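Long-range contacts in NADH dehydrogenase (Methanothermobacter marburgensis, PDB 4R81), which binds flavin mononucleotide in a flavodoxin-like fold and probably passes electrons from NAD(P)H to quinones: residues His5-Leu9 / Phe26-Leu30; Phe47-Leu51 / Gly102-Val107; Trp108-Ala113 / Thr123-Ile127; Cys134-Glu140 / Met171-Met177. All coordinates share one frame; numbering follows the deposited sequence.

Contact 1: His5-Leu9 / Phe26-Leu30; sequences HVYIL and FTEGL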
# COMPACT_ATOMS: atom_id res chain seq x y z
N HIS A 5 14.39 -11.64 -20.35
CA HIS A 5 13.39 -10.62 -20.64
C HIS A 5 12.73 -10.16 -19.35
O HIS A 5 12.31 -10.98 -18.53
CB HIS A 5 12.33 -11.14 -21.61
CG HIS A 5 11.26 -10.14 -21.91
ND1 HIS A 5 11.47 -9.08 -22.77
CD2 HIS A 5 9.99 -10.02 -21.46
CE1 HIS A 5 10.37 -8.35 -22.83
NE2 HIS A 5 9.46 -8.90 -22.05
N VAL A 6 12.66 -8.85 -19.16
CA VAL A 6 12.10 -8.29 -17.94
C VAL A 6 10.80 -7.55 -18.22
O VAL A 6 10.75 -6.72 -19.12
CB VAL A 6 13.06 -7.27 -17.31
CG1 VAL A 6 12.60 -6.92 -15.90
CG2 VAL A 6 14.46 -7.83 -17.28
N TYR A 7 9.75 -7.85 -17.45
CA TYR A 7 8.56 -7.01 -17.48
C TYR A 7 8.67 -6.04 -16.31
O TYR A 7 8.74 -6.44 -15.14
CB TYR A 7 7.25 -7.82 -17.45
CG TYR A 7 6.00 -6.96 -17.50
CD1 TYR A 7 5.86 -5.95 -18.45
CD2 TYR A 7 4.95 -7.16 -16.60
CE1 TYR A 7 4.72 -5.15 -18.50
CE2 TYR A 7 3.81 -6.37 -16.64
CZ TYR A 7 3.70 -5.37 -17.59
OH TYR A 7 2.57 -4.57 -17.65
N ILE A 8 8.69 -4.75 -16.65
CA ILE A 8 8.97 -3.69 -15.70
C ILE A 8 7.70 -2.91 -15.40
O ILE A 8 7.15 -2.24 -16.29
CB ILE A 8 10.02 -2.71 -16.24
CG1 ILE A 8 11.31 -3.44 -16.64
CG2 ILE A 8 10.31 -1.63 -15.22
CD1 ILE A 8 12.29 -2.57 -17.42
N LEU A 9 7.24 -3.00 -14.16
CA LEU A 9 6.08 -2.22 -13.72
C LEU A 9 6.59 -0.88 -13.22
O LEU A 9 7.41 -0.81 -12.31
CB LEU A 9 5.33 -2.94 -12.60
CG LEU A 9 4.48 -4.17 -12.95
CD1 LEU A 9 3.54 -3.84 -14.10
CD2 LEU A 9 5.35 -5.40 -13.28
N PHE A 26 18.05 1.88 -15.29
CA PHE A 26 17.84 0.43 -15.23
C PHE A 26 17.80 -0.19 -16.63
O PHE A 26 18.45 -1.21 -16.88
CB PHE A 26 16.55 0.13 -14.45
CG PHE A 26 16.28 -1.35 -14.27
CD1 PHE A 26 17.12 -2.14 -13.49
CD2 PHE A 26 15.17 -1.93 -14.85
CE1 PHE A 26 16.85 -3.49 -13.32
CE2 PHE A 26 14.89 -3.28 -14.68
CZ PHE A 26 15.74 -4.06 -13.91
N THR A 27 17.05 0.41 -17.54
CA THR A 27 16.98 -0.12 -18.90
C THR A 27 18.32 -0.05 -19.62
O THR A 27 18.65 -0.94 -20.41
CB THR A 27 15.87 0.55 -19.74
OG1 THR A 27 16.08 1.97 -19.78
CG2 THR A 27 14.49 0.26 -19.14
N GLU A 28 19.11 0.99 -19.35
CA GLU A 28 20.45 1.10 -19.91
C GLU A 28 21.31 -0.08 -19.47
O GLU A 28 22.02 -0.67 -20.28
CB GLU A 28 21.10 2.43 -19.51
CG GLU A 28 22.45 2.71 -20.17
CD GLU A 28 23.01 4.07 -19.81
OE1 GLU A 28 22.34 4.84 -19.08
OE2 GLU A 28 24.14 4.38 -20.25
N GLY A 29 21.25 -0.41 -18.18
CA GLY A 29 21.97 -1.57 -17.67
C GLY A 29 21.50 -2.87 -18.29
O GLY A 29 22.32 -3.72 -18.66
N LEU A 30 20.18 -3.05 -18.39
CA LEU A 30 19.63 -4.24 -19.04
C LEU A 30 20.17 -4.38 -20.46
O LEU A 30 20.63 -5.46 -20.86
CB LEU A 30 18.10 -4.17 -19.08
CG LEU A 30 17.35 -4.38 -17.77
CD1 LEU A 30 15.85 -4.29 -18.03
CD2 LEU A 30 17.72 -5.72 -17.12
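Ile8 holds its CG1 branch opposite the carbonyl carbon and continues nearly straight to CD1 (chi2 170°), an extended shape that carries the end methyl out of strand 5-9 to helix 26-30. There it meets Phe26, whose CG stands trans to the backbone N (chi1 -177°), a setting that lays the ring out toward the strand. CD1 of Ile8 reaches the ring at its edge, in the ring plane, 3.8 Å from Phe26 CE2, and the two side chains pass in opposite directions. The same methyl touches CG2 of Thr27 at 4.0 Å and, again at 4.0 Å, CD1 of Leu30, so it spans a single helical turn. Nearer the start of the strand, Val6 CG2 lies 3.9 Å from Leu30 CD1 and equally close to the other leucine methyl. Leu30 also puts its CG over one face of the Phe26 ring, 4.1 Å above the plane, which restricts how the ring can turn. Threonine suits its place because OG1 bonds back to the carbonyl oxygens of Glu24 and Leu23 one turn earlier, leaving CG2 to face the strand.

Strand and helix run antiparallel, at 171° with axes 11.1 Å apart, as expected in a beta-alpha-beta crossover; here helix 18-32 leads from strand 5-10 to strand 36-41. Tyr37 on that next strand touches Ile8, Thr27 and Leu30, while Ile88 and Ala86 flank the seam on strand 84-90. All the touching groups are hydrocarbon and buried, which implies that exclusion of water and close fit, rather than directional bonds, hold this helix on its sheet.

Contact 2: Phe47-Leu51 / Gly102-Val107; sequences FRSEL and GWFDRV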
# COMPACT_ATOMS: atom_id res chain seq x y z
N PHE A 47 -4.38 2.31 -16.00
CA PHE A 47 -4.65 1.04 -15.35
C PHE A 47 -5.60 1.21 -14.17
O PHE A 47 -5.36 2.02 -13.28
CB PHE A 47 -3.36 0.38 -14.88
CG PHE A 47 -3.56 -1.00 -14.31
CD1 PHE A 47 -3.73 -2.09 -15.15
CD2 PHE A 47 -3.60 -1.20 -12.93
CE1 PHE A 47 -3.92 -3.36 -14.63
CE2 PHE A 47 -3.79 -2.46 -12.41
CZ PHE A 47 -3.95 -3.54 -13.25
N ARG A 48 -6.68 0.44 -14.18
CA ARG A 48 -7.67 0.49 -13.12
C ARG A 48 -7.08 -0.15 -11.88
O ARG A 48 -6.71 -1.33 -11.87
CB ARG A 48 -8.95 -0.24 -13.54
CG ARG A 48 -10.03 -0.26 -12.46
CD ARG A 48 -10.51 1.14 -12.16
NE ARG A 48 -11.66 1.13 -11.26
CZ ARG A 48 -12.30 2.22 -10.86
NH1 ARG A 48 -11.90 3.41 -11.28
NH2 ARG A 48 -13.33 2.12 -10.03
N SER A 49 -6.96 0.63 -10.81
CA SER A 49 -6.30 0.11 -9.62
C SER A 49 -7.24 -0.45 -8.56
O SER A 49 -6.80 -1.14 -7.66
CB SER A 49 -5.34 1.14 -9.03
OG SER A 49 -6.04 2.26 -8.57
N GLU A 50 -8.54 -0.16 -8.67
CA GLU A 50 -9.50 -0.65 -7.67
C GLU A 50 -10.02 -2.04 -7.98
O GLU A 50 -10.64 -2.24 -9.03
CB GLU A 50 -10.72 0.28 -7.56
CG GLU A 50 -10.49 1.56 -6.79
CD GLU A 50 -10.05 2.70 -7.68
OE1 GLU A 50 -9.79 2.44 -8.88
OE2 GLU A 50 -9.98 3.84 -7.17
N LEU A 51 -9.81 -2.98 -7.06
CA LEU A 51 -10.48 -4.27 -7.16
C LEU A 51 -11.98 -4.02 -7.04
O LEU A 51 -12.44 -3.52 -6.00
CB LEU A 51 -10.05 -5.19 -6.03
CG LEU A 51 -10.51 -6.64 -6.15
CD1 LEU A 51 -9.74 -7.32 -7.25
CD2 LEU A 51 -10.35 -7.39 -4.83
N GLY A 102 -2.74 -1.40 -6.31
CA GLY A 102 -3.93 -1.91 -6.96
C GLY A 102 -3.59 -2.94 -8.02
O GLY A 102 -4.39 -3.84 -8.28
N TRP A 103 -2.40 -2.81 -8.61
CA TRP A 103 -1.92 -3.81 -9.54
C TRP A 103 -1.78 -5.15 -8.82
O TRP A 103 -2.24 -6.17 -9.32
CB TRP A 103 -0.59 -3.36 -10.15
CG TRP A 103 -0.07 -4.23 -11.26
CD1 TRP A 103 -0.31 -4.08 -12.59
CD2 TRP A 103 0.80 -5.37 -11.14
NE1 TRP A 103 0.35 -5.05 -13.31
CE2 TRP A 103 1.04 -5.85 -12.44
CE3 TRP A 103 1.41 -6.02 -10.05
CZ2 TRP A 103 1.85 -6.97 -12.69
CZ3 TRP A 103 2.21 -7.13 -10.30
CH2 TRP A 103 2.42 -7.59 -11.61
N PHE A 104 -1.18 -5.16 -7.63
CA PHE A 104 -1.10 -6.40 -6.86
C PHE A 104 -2.51 -6.92 -6.53
O PHE A 104 -2.79 -8.11 -6.75
CB PHE A 104 -0.28 -6.22 -5.58
CG PHE A 104 1.20 -6.03 -5.82
CD1 PHE A 104 1.98 -7.08 -6.29
CD2 PHE A 104 1.81 -4.81 -5.58
CE1 PHE A 104 3.33 -6.90 -6.53
CE2 PHE A 104 3.17 -4.63 -5.81
CZ PHE A 104 3.93 -5.68 -6.28
N ASP A 105 -3.38 -6.05 -6.03
CA ASP A 105 -4.73 -6.45 -5.63
C ASP A 105 -5.46 -7.15 -6.77
O ASP A 105 -6.15 -8.16 -6.57
CB ASP A 105 -5.58 -5.24 -5.20
CG ASP A 105 -5.05 -4.53 -3.97
OD1 ASP A 105 -4.21 -5.10 -3.24
OD2 ASP A 105 -5.50 -3.38 -3.73
N ARG A 106 -5.30 -6.61 -7.98
CA ARG A 106 -6.06 -7.07 -9.15
C ARG A 106 -5.37 -8.14 -9.99
O ARG A 106 -6.04 -8.94 -10.65
CB ARG A 106 -6.42 -5.87 -10.03
CG ARG A 106 -7.29 -4.81 -9.35
CD ARG A 106 -7.84 -3.81 -10.36
NE ARG A 106 -8.63 -4.50 -11.37
CZ ARG A 106 -8.42 -4.44 -12.68
NH1 ARG A 106 -7.45 -3.68 -13.17
NH2 ARG A 106 -9.20 -5.13 -13.51
N VAL A 107 -4.04 -8.14 -9.98
CA VAL A 107 -3.30 -9.01 -10.88
C VAL A 107 -2.85 -10.30 -10.20
O VAL A 107 -2.77 -11.34 -10.84
CB VAL A 107 -2.12 -8.24 -11.56
CG1 VAL A 107 -1.30 -9.16 -12.49
CG2 VAL A 107 -2.66 -7.03 -12.33
O HOH W 1 -7.47 -2.47 -5.31
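Arg106 supplies the direct polar bond to the loop: NH1 donates to Arg48 O over 2.8 Å. The bond is bent, 139° at the hydrogen, and the oxygen lies out of the guanidinium plane. A bend at chi3 (59°) folds the arginine against the loop backbone, with CD 3.5 Å from Glu50 O. Its charge is met by two acids outside the segments, Glu55 at NE and Asp71 at NH1.

Water makes the second polar link, giving hydrogens to Ser49 O and Asp105 OD2 while accepting from Leu51 N. Asp105, part of the FMN pocket, also pairs with Lys101 and accepts from Ala98 N of the second subunit. Across that interface Ser49 OG bonds Glu50 of the second subunit.

A CH-O contact joins Gly102 CA to Ser49 O at 3.1 Å; glycine is needed, because a CB would run into that oxygen.

Apolar contacts centre on Phe47. Trp103 CD1 sits over one face of its ring, 3.7 Å from CZ, with the two ring planes at 46°, and Val107 CG2 lies 3.8 Å from the same CZ. At the other end, Leu51 CD1 rests 4.1 Å from the aliphatic CG of Arg106.

The buried guanidinium, held between two carboxylates and a carbonyl, probably stays charged, and ties the irregular loop of a flavodoxin-like subunit to helix 98-107 beside the dimer interface.

Contact 3: Trp108-Ala113 / Thr123-Ile127; sequences WTYGYA and TRIDI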
# COMPACT_ATOMS: atom_id res chain seq x y z
N TRP A 108 -2.62 -10.24 -8.89
CA TRP A 108 -2.24 -11.44 -8.16
C TRP A 108 -3.49 -12.25 -7.81
O TRP A 108 -3.94 -12.27 -6.66
CB TRP A 108 -1.48 -11.08 -6.88
CG TRP A 108 0.05 -10.87 -6.96
CD1 TRP A 108 0.87 -10.66 -5.90
CD2 TRP A 108 0.92 -10.87 -8.13
NE1 TRP A 108 2.17 -10.52 -6.31
CE2 TRP A 108 2.23 -10.65 -7.67
CE3 TRP A 108 0.71 -11.04 -9.51
CZ2 TRP A 108 3.34 -10.59 -8.53
CZ3 TRP A 108 1.81 -10.98 -10.36
CH2 TRP A 108 3.10 -10.76 -9.87
N THR A 109 -4.06 -12.93 -8.80
CA THR A 109 -5.38 -13.56 -8.67
C THR A 109 -5.33 -14.99 -8.19
O THR A 109 -4.33 -15.69 -8.35
CB THR A 109 -6.15 -13.50 -10.00
OG1 THR A 109 -5.35 -14.05 -11.05
CG2 THR A 109 -6.46 -12.07 -10.35
N TYR A 110 -6.43 -15.44 -7.58
CA TYR A 110 -6.52 -16.82 -7.13
C TYR A 110 -6.44 -17.74 -8.35
O TYR A 110 -7.11 -17.51 -9.36
CB TYR A 110 -7.82 -17.07 -6.36
CG TYR A 110 -7.85 -18.47 -5.79
CD1 TYR A 110 -8.35 -19.53 -6.55
CD2 TYR A 110 -7.36 -18.74 -4.53
CE1 TYR A 110 -8.35 -20.81 -6.06
CE2 TYR A 110 -7.36 -20.02 -4.02
CZ TYR A 110 -7.87 -21.05 -4.79
OH TYR A 110 -7.88 -22.33 -4.30
N GLY A 111 -5.62 -18.78 -8.23
CA GLY A 111 -5.41 -19.72 -9.32
C GLY A 111 -4.19 -19.37 -10.16
O GLY A 111 -3.74 -20.18 -10.97
N TYR A 112 -3.67 -18.16 -9.95
CA TYR A 112 -2.49 -17.69 -10.68
C TYR A 112 -1.32 -17.41 -9.74
O TYR A 112 -0.28 -18.07 -9.82
CB TYR A 112 -2.84 -16.42 -11.47
CG TYR A 112 -1.67 -15.82 -12.22
CD1 TYR A 112 -1.13 -16.46 -13.32
CD2 TYR A 112 -1.12 -14.60 -11.83
CE1 TYR A 112 -0.06 -15.91 -14.02
CE2 TYR A 112 -0.06 -14.04 -12.52
CZ TYR A 112 0.47 -14.70 -13.61
OH TYR A 112 1.52 -14.15 -14.30
N ALA A 113 -1.50 -16.43 -8.85
CA ALA A 113 -0.44 -16.04 -7.92
C ALA A 113 -0.42 -16.91 -6.66
O ALA A 113 0.61 -17.01 -5.99
CB ALA A 113 -0.59 -14.57 -7.53
N THR A 123 1.57 -22.06 -7.14
CA THR A 123 1.55 -20.85 -7.95
C THR A 123 1.76 -21.19 -9.42
O THR A 123 2.30 -22.26 -9.74
CB THR A 123 2.65 -19.86 -7.49
OG1 THR A 123 2.58 -18.66 -8.28
CG2 THR A 123 4.03 -20.49 -7.63
N ARG A 124 1.32 -20.31 -10.31
CA ARG A 124 1.53 -20.48 -11.74
C ARG A 124 2.62 -19.53 -12.22
O ARG A 124 3.08 -19.62 -13.36
CB ARG A 124 0.24 -20.20 -12.52
CG ARG A 124 -0.92 -21.11 -12.18
CD ARG A 124 -0.93 -22.37 -13.03
NE ARG A 124 -2.01 -23.27 -12.64
CZ ARG A 124 -1.87 -24.32 -11.84
NH1 ARG A 124 -0.68 -24.62 -11.34
NH2 ARG A 124 -2.92 -25.07 -11.54
N ILE A 125 3.03 -18.61 -11.35
CA ILE A 125 4.03 -17.62 -11.73
C ILE A 125 5.40 -18.27 -11.91
O ILE A 125 5.89 -18.97 -11.02
CB ILE A 125 4.09 -16.47 -10.71
CG1 ILE A 125 2.74 -15.75 -10.66
CG2 ILE A 125 5.21 -15.49 -11.05
CD1 ILE A 125 2.66 -14.65 -9.62
N ASP A 126 6.01 -18.05 -13.07
CA ASP A 126 7.31 -18.63 -13.39
C ASP A 126 8.32 -17.52 -13.66
O ASP A 126 8.58 -17.15 -14.80
CB ASP A 126 7.18 -19.55 -14.60
CG ASP A 126 8.47 -20.25 -14.93
OD1 ASP A 126 9.31 -20.41 -14.02
OD2 ASP A 126 8.64 -20.65 -16.11
N ILE A 127 8.90 -17.00 -12.58
CA ILE A 127 9.77 -15.83 -12.65
C ILE A 127 11.02 -16.08 -11.82
O ILE A 127 10.93 -16.36 -10.62
CB ILE A 127 9.07 -14.56 -12.12
CG1 ILE A 127 7.92 -14.14 -13.06
CG2 ILE A 127 10.06 -13.42 -11.94
CD1 ILE A 127 8.38 -13.63 -14.43
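Ile125 sits in the angle between two aromatic rings, meeting each with a different atom. Its CD1 sits over the face of Trp108, 3.9 Å from the centroid of the six-membered ring and 15° off the normal, while CG1 lies over the face of Tyr112, 4.1 Å from that centroid; both are CH-pi contacts. With chi2 extended (176°), CD1 is carried on past the Tyr112 ring to the face of Trp108, and a branched, purely hydrocarbon side chain suits a place faced by two rings. Ala113, small enough to let the chain pass, adds its CB 3.9 Å from Ile125 CD1. Beside this packing the backbones are joined by Arg124 N to Tyr112 O, a 2.8 Å hydrogen bond, nearly straight at 165° and lying in the carbonyl plane.

Both segments belong to the long connection between helix 98-107 and strand 129-135 of the flavodoxin-like fold, and the bond closes a loop whose tip, 116-121, is not modelled. An ST turn shapes the second segment: Thr123 OG1 accepts from Ile125 N at 3.1 Å and is also bonded to Val164 O. In the first, Thr109 O takes both Tyr112 N and Ala113 N, and Gly111 adopts a positive phi, where a CB would collide with the preceding carbonyl oxygen.

Farther out, Tyr112 stacks on His76. With an alanine in place of Tyr112, Ile125 CG1 would probably lose the ring face it lies on and His76 its stacking partner, opening a gap beside helix 70-80. Trp108 is fixed by NE1 bonded to Arg160 O and by edge-to-face pairing with Trp103, Phe104 and Trp93 of the second subunit.

Contact 4: Cys134-Glu140 / Met171-Met177; sequences CSAGHTE and MEILGGM. With FMN (flavin mononucleotide), chain E.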
# COMPACT_ATOMS: atom_id res chain seq x y z
N CYS A 134 13.19 1.32 -5.41
CA CYS A 134 12.30 2.22 -4.70
C CYS A 134 13.01 3.51 -4.32
O CYS A 134 13.98 3.50 -3.56
CB CYS A 134 11.78 1.51 -3.44
SG CYS A 134 10.78 2.52 -2.37
N SER A 135 12.54 4.62 -4.86
CA SER A 135 13.12 5.92 -4.55
C SER A 135 12.46 6.48 -3.30
O SER A 135 11.25 6.45 -3.17
CB SER A 135 12.93 6.88 -5.72
OG SER A 135 13.32 8.20 -5.37
N ALA A 136 13.26 7.00 -2.36
CA ALA A 136 12.70 7.50 -1.11
C ALA A 136 13.31 8.83 -0.72
O ALA A 136 14.46 9.10 -1.02
CB ALA A 136 12.91 6.49 0.01
N GLY A 137 12.51 9.66 -0.05
CA GLY A 137 13.02 10.90 0.51
C GLY A 137 14.00 10.64 1.64
O GLY A 137 15.08 11.24 1.70
N HIS A 138 13.62 9.75 2.56
CA HIS A 138 14.53 9.36 3.63
C HIS A 138 15.72 8.59 3.08
O HIS A 138 15.63 7.96 2.03
CB HIS A 138 13.80 8.51 4.66
CG HIS A 138 12.92 9.30 5.57
ND1 HIS A 138 13.42 10.26 6.42
CD2 HIS A 138 11.58 9.30 5.76
CE1 HIS A 138 12.43 10.81 7.10
NE2 HIS A 138 11.30 10.25 6.71
N THR A 139 16.84 8.64 3.79
CA THR A 139 17.97 7.80 3.42
C THR A 139 17.66 6.36 3.81
O THR A 139 16.84 6.11 4.70
CB THR A 139 19.26 8.25 4.12
OG1 THR A 139 19.06 8.23 5.54
CG2 THR A 139 19.63 9.66 3.67
N GLU A 140 18.32 5.42 3.15
CA GLU A 140 18.15 4.01 3.48
C GLU A 140 18.59 3.79 4.92
O GLU A 140 18.03 2.97 5.63
CB GLU A 140 18.95 3.13 2.53
CG GLU A 140 18.80 1.65 2.82
CD GLU A 140 19.54 0.78 1.83
OE1 GLU A 140 20.45 1.31 1.14
OE2 GLU A 140 19.22 -0.42 1.73
N MET A 171 15.96 -5.81 -3.45
CA MET A 171 15.40 -4.47 -3.33
C MET A 171 16.51 -3.44 -3.13
O MET A 171 17.42 -3.65 -2.33
CB MET A 171 14.38 -4.39 -2.18
CG MET A 171 13.64 -3.04 -2.08
SD MET A 171 12.36 -3.00 -0.80
CE MET A 171 11.55 -1.43 -1.12
N GLU A 172 16.44 -2.35 -3.88
CA GLU A 172 17.37 -1.25 -3.71
C GLU A 172 16.58 -0.04 -3.24
O GLU A 172 15.69 0.45 -3.94
CB GLU A 172 18.04 -0.89 -5.05
CG GLU A 172 18.68 -2.07 -5.77
CD GLU A 172 20.12 -2.28 -5.38
OE1 GLU A 172 20.60 -1.62 -4.43
OE2 GLU A 172 20.78 -3.12 -6.03
N ILE A 173 16.89 0.43 -2.03
CA ILE A 173 16.28 1.67 -1.56
C ILE A 173 17.15 2.83 -2.01
O ILE A 173 18.25 3.04 -1.50
CB ILE A 173 16.09 1.68 -0.04
CG1 ILE A 173 15.11 0.57 0.37
CG2 ILE A 173 15.59 3.04 0.42
CD1 ILE A 173 14.95 0.42 1.88
N LEU A 174 16.65 3.57 -3.00
CA LEU A 174 17.38 4.71 -3.54
C LEU A 174 16.96 5.95 -2.77
O LEU A 174 16.06 6.69 -3.17
CB LEU A 174 17.12 4.84 -5.05
CG LEU A 174 17.40 3.57 -5.86
CD1 LEU A 174 17.00 3.70 -7.35
CD2 LEU A 174 18.87 3.14 -5.74
N GLY A 175 17.62 6.17 -1.63
CA GLY A 175 17.17 7.18 -0.68
C GLY A 175 17.86 8.52 -0.78
O GLY A 175 18.80 8.69 -1.54
N GLY A 176 17.36 9.49 -0.01
CA GLY A 176 17.94 10.82 0.04
C GLY A 176 17.36 11.78 -0.98
O GLY A 176 17.86 12.90 -1.15
N MET A 177 16.29 11.36 -1.65
CA MET A 177 15.70 12.18 -2.70
C MET A 177 14.65 13.13 -2.13
O MET A 177 13.45 12.97 -2.37
CB MET A 177 15.09 11.29 -3.79
CG MET A 177 16.02 10.18 -4.27
SD MET A 177 17.68 10.74 -4.69
CE MET A 177 17.35 11.79 -6.11
N1 FMN E . 9.73 9.46 1.37
C2 FMN E . 10.02 8.56 2.38
O2 FMN E . 11.19 8.33 2.67
N3 FMN E . 9.01 7.92 3.06
C4 FMN E . 7.69 8.17 2.74
O4 FMN E . 6.81 7.58 3.35
C4A FMN E . 7.38 9.08 1.73
N5 FMN E . 6.07 9.35 1.39
C5A FMN E . 5.79 10.24 0.37
C6 FMN E . 4.46 10.51 0.03
C7 FMN E . 4.16 11.41 -0.99
C7M FMN E . 2.74 11.67 -1.37
C8 FMN E . 5.20 12.05 -1.67
C8M FMN E . 4.89 13.03 -2.77
C9 FMN E . 6.52 11.79 -1.32
C9A FMN E . 6.82 10.88 -0.30
N10 FMN E . 8.14 10.62 0.05
C10 FMN E . 8.42 9.72 1.05
C1' FMN E . 9.27 11.26 -0.68
C2' FMN E . 9.37 10.51 -2.01
O2' FMN E . 9.78 9.17 -1.84
C3' FMN E . 10.24 11.27 -3.00
O3' FMN E . 9.50 12.41 -3.39
C4' FMN E . 10.54 10.41 -4.22
O4' FMN E . 11.38 9.32 -3.91
C5' FMN E . 11.20 11.22 -5.33
O5' FMN E . 11.16 10.42 -6.49
P FMN E . 10.24 10.89 -7.71
O1P FMN E . 10.83 12.18 -8.26
O2P FMN E . 10.24 9.83 -8.79
O3P FMN E . 8.85 11.17 -7.20
O HOH W 2 19.98 5.39 0.23
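Cys134 N donates to Glu172 O at 3.0 Å, continuing a ladder begun earlier; Leu174 N returns a bond to Cys134 O, and Ala136 N reaches Leu174 O from above the carbonyl plane. Past the strands, Met177 N donates to Ala136 O (3.0 Å) and Gly176 N to His138 O. Gly175 must be glycine, since a CB would strike His138 O; its N is met by a water and its O by Asn188, while Arg191 bonds Ile173 O.

These are parallel neighbours, 129-135 and the edge strand 169-174, and as in flavodoxins the loop after a strand's C-terminal end holds the flavin. His138 N gives FMN O2 a 2.8 Å bond and Gly137 N gives N1 one of 3.1 Å, probably favouring negative charge on the reduced ring. Ser135 OG hydrogen-bonds FMN O4' (2.7 Å) in one of two conformers, so less certainly.

Thr139 N-caps the next helix, its side chain meeting a backbone N; OG1 also bonds Asp142. Glu140 lays CG 3.9 Å from Ile173 CB and forms a weak, long ion pair with Arg191, which also bridges Glu172. An alanine at Glu140 would probably uncover that flank of Ile173 and leave Arg191 one acid fewer.

The four contacts come one after another along the chain, each closing before the next opens. All belong to one flavodoxin-like fold. Contacts 1 and 4, with centres 19 Å apart, reach the same five-stranded parallel sheet, the first through strand 5-10 and the last through strands 129-135 and 169-174. Contacts 2 and 3 are 15 Å apart and touch where Trp103 meets Trp108 at the end of helix 98-107. Contact 1 also touches contact 2, through Leu9 and Trp103. The FMN held by contact 4 also bonds Tyr56 of the second subunit, and contact 2 contributes Asp105 to an FMN pocket at the interface, so the flavin sites are shared by both subunits.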